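PDB 3DMC: NTF2-like Protein from Anabaena variabilis ATCC 29413, which is of unknown function but adopts the NTF2-like fold of the SnoaL-like family, a cone-shaped fold that in relatives often encloses a ligand-binding pocket. Local coordinates for residues 61-66 / 123-128. Numbering follows the deposited sequence.
Sequences KEFFTY and YREYFG
F64 of helix 57-69 presents its ring edge to one face of Y123 on strand 119-127, a T-shaped pair with centroids 5.7 Å apart and planes at 85°. The leading atom is F64 CZ, which stands 4.0 Å from Y123 CE2 over the tyrosine ring. F63 comes in beside it, its ring edge turned to the phenol oxygen, with F63 CE2 4.3 Å from Y123 OH; F63 CD2 lies over the centre of the F64 ring, 3.6 Å above its plane. The CB of Y123 points toward the helix, and CG anti to the backbone N (chi1 169°) sets the ring where F64 CZ meets its face. Y123 OH donates a 2.8 Å hydrogen bond to E125 OE1, on the anti side of that oxygen and 26° out of the carboxylate plane. Replacing Y123 with an alanine would probably leave the F64 edge without its aromatic face and E125 OE1 without this donor. W30 stacks on F64 and F33 meets it edge-to-face, while F43 and F45 of strand 41-45 meet F63 and carry the contact on to the sheet. An acetate, probably from the crystallisation liquor, lies beside E125 and may mark a pocket. The contact illustrates how an aromatic interface can join helix to strand without a hydrogen bond between them: edge-to-face geometry orients the rings, and the phenol's polar end is satisfied within its own strand.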
loop_
_atom_site.group_PDB
_atom_site.type_symbol
_atom_site.label_atom_id
_atom_site.label_comp_id
_atom_site.label_asym_id
_atom_site.label_seq_id
_atom_site.Cartn_x
_atom_site.Cartn_y
_atom_site.Cartn_z
ATOM N N LYS A 61 -9.953 10.921 15.661
ATOM C CA LYS A 61 -10.191 12.365 15.510
ATOM C C LYS A 61 -8.925 13.185 15.748
ATOM O O LYS A 61 -8.609 14.142 15.027
ATOM C CB LYS A 61 -11.299 12.856 16.448
ATOM C CG LYS A 61 -11.626 14.295 16.174
ATOM C CD LYS A 61 -12.980 14.718 16.692
ATOM C CE LYS A 61 -13.239 16.188 16.352
ATOM N NZ LYS A 61 -14.130 16.851 17.352
ATOM N N GLU A 62 -8.171 12.783 16.751
ATOM C CA GLU A 62 -6.928 13.486 17.068
ATOM C C GLU A 62 -6.019 13.414 15.843
ATOM O O GLU A 62 -5.475 14.407 15.376
ATOM C CB GLU A 62 -6.244 12.865 18.267
ATOM C CG GLU A 62 -7.108 12.958 19.522
ATOM C CD GLU A 62 -6.490 12.300 20.746
ATOM O OE1 GLU A 62 -5.358 11.767 20.660
ATOM O OE2 GLU A 62 -7.158 12.329 21.800
ATOM N N PHE A 63 -5.871 12.194 15.360
ATOM C CA PHE A 63 -5.010 11.926 14.191
ATOM C C PHE A 63 -5.404 12.787 12.966
ATOM O O PHE A 63 -4.577 13.503 12.333
ATOM C CB PHE A 63 -5.075 10.447 13.822
ATOM C CG PHE A 63 -4.365 10.133 12.559
ATOM C CD1 PHE A 63 -2.999 10.283 12.477
ATOM C CD2 PHE A 63 -5.072 9.725 11.429
ATOM C CE1 PHE A 63 -2.325 9.996 11.306
ATOM C CE2 PHE A 63 -4.394 9.453 10.235
ATOM C CZ PHE A 63 -3.016 9.579 10.194
ATOM N N PHE A 64 -6.686 12.744 12.621
ATOM C CA PHE A 64 -7.115 13.419 11.375
ATOM C C PHE A 64 -7.022 14.949 11.522
ATOM O O PHE A 64 -6.677 15.666 10.589
ATOM C CB PHE A 64 -8.492 12.909 10.951
ATOM C CG PHE A 64 -8.436 11.524 10.386
ATOM C CD1 PHE A 64 -7.677 11.269 9.249
ATOM C CD2 PHE A 64 -9.085 10.473 10.988
ATOM C CE1 PHE A 64 -7.601 9.978 8.706
ATOM C CE2 PHE A 64 -8.994 9.184 10.452
ATOM C CZ PHE A 64 -8.246 8.950 9.308
ATOM N N THR A 65 -7.300 15.426 12.730
ATOM C CA THR A 65 -7.123 16.839 13.031
ATOM C C THR A 65 -5.661 17.262 12.883
ATOM O O THR A 65 -5.336 18.323 12.346
ATOM C CB THR A 65 -7.610 17.179 14.449
ATOM O OG1 THR A 65 -9.006 16.868 14.545
ATOM C CG2 THR A 65 -7.381 18.626 14.746
ATOM N N TYR A 66 -4.803 16.362 13.322
ATOM C CA TYR A 66 -3.355 16.544 13.291
ATOM C C TYR A 66 -2.889 16.598 11.858
ATOM O O TYR A 66 -2.045 17.405 11.488
ATOM C CB TYR A 66 -2.652 15.402 14.040
ATOM C CG TYR A 66 -1.148 15.395 13.866
ATOM C CD1 TYR A 66 -0.371 16.430 14.379
ATOM C CD2 TYR A 66 -0.503 14.366 13.190
ATOM C CE1 TYR A 66 1.006 16.447 14.225
ATOM C CE2 TYR A 66 0.877 14.364 13.039
ATOM C CZ TYR A 66 1.628 15.410 13.555
ATOM O OH TYR A 66 3.003 15.436 13.406
ATOM N N TYR A 123 -8.050 0.956 9.269
ATOM C CA TYR A 123 -7.339 1.804 8.328
ATOM C C TYR A 123 -5.847 1.570 8.461
ATOM O O TYR A 123 -5.334 1.481 9.549
ATOM C CB TYR A 123 -7.710 3.256 8.682
ATOM C CG TYR A 123 -6.946 4.395 8.051
ATOM C CD1 TYR A 123 -5.612 4.669 8.383
ATOM C CD2 TYR A 123 -7.580 5.246 7.177
ATOM C CE1 TYR A 123 -4.936 5.769 7.835
ATOM C CE2 TYR A 123 -6.925 6.324 6.621
ATOM C CZ TYR A 123 -5.617 6.605 6.967
ATOM O OH TYR A 123 -5.014 7.692 6.375
ATOM N N ARG A 124 -5.163 1.496 7.323
ATOM C CA ARG A 124 -3.723 1.360 7.277
ATOM C C ARG A 124 -3.203 2.238 6.162
ATOM O O ARG A 124 -3.740 2.188 5.039
ATOM C CB ARG A 124 -3.313 -0.083 6.990
ATOM C CG ARG A 124 -3.751 -1.081 8.086
ATOM C CD ARG A 124 -3.760 -2.541 7.561
ATOM N NE ARG A 124 -4.784 -2.697 6.541
ATOM C CZ ARG A 124 -6.070 -2.794 6.819
ATOM N NH1 ARG A 124 -6.450 -2.865 8.099
ATOM N NH2 ARG A 124 -6.947 -2.871 5.841
ATOM N N GLU A 125 -2.210 3.040 6.519
ATOM C CA GLU A 125 -1.532 3.957 5.605
ATOM C C GLU A 125 -0.082 3.585 5.345
ATOM O O GLU A 125 0.697 3.263 6.254
ATOM C CB GLU A 125 -1.643 5.409 6.100
ATOM C CG GLU A 125 -1.030 6.380 5.086
ATOM C CD GLU A 125 -1.296 7.849 5.339
ATOM O OE1 GLU A 125 -2.281 8.199 6.023
ATOM O OE2 GLU A 125 -0.495 8.660 4.812
ATOM N N TYR A 126 0.253 3.634 4.052
ATOM C CA TYR A 126 1.607 3.322 3.553
ATOM C C TYR A 126 2.113 4.461 2.652
ATOM O O TYR A 126 1.341 5.024 1.861
ATOM C CB TYR A 126 1.602 2.032 2.724
ATOM C CG TYR A 126 1.015 0.795 3.377
ATOM C CD1 TYR A 126 -0.377 0.579 3.438
ATOM C CD2 TYR A 126 1.853 -0.182 3.932
ATOM C CE1 TYR A 126 -0.901 -0.575 3.995
ATOM C CE2 TYR A 126 1.315 -1.345 4.534
ATOM C CZ TYR A 126 -0.076 -1.521 4.568
ATOM O OH TYR A 126 -0.604 -2.672 5.141
ATOM N N PHE A 127 3.397 4.791 2.786
ATOM C CA PHE A 127 4.051 5.868 2.000
ATOM C C PHE A 127 4.772 5.262 0.793
ATOM O O PHE A 127 5.555 4.325 0.954
ATOM C CB PHE A 127 5.131 6.617 2.827
ATOM C CG PHE A 127 4.657 7.241 4.129
ATOM C CD1 PHE A 127 3.328 7.548 4.338
ATOM C CD2 PHE A 127 5.576 7.600 5.096
ATOM C CE1 PHE A 127 2.905 8.174 5.543
ATOM C CE2 PHE A 127 5.186 8.222 6.283
ATOM C CZ PHE A 127 3.851 8.507 6.510
ATOM N N GLY A 128 4.552 5.845 -0.397
ATOM C CA GLY A 128 5.122 5.351 -1.653
ATOM C C GLY A 128 6.152 6.247 -2.300
ATOM O O GLY A 128 6.744 5.876 -3.298
#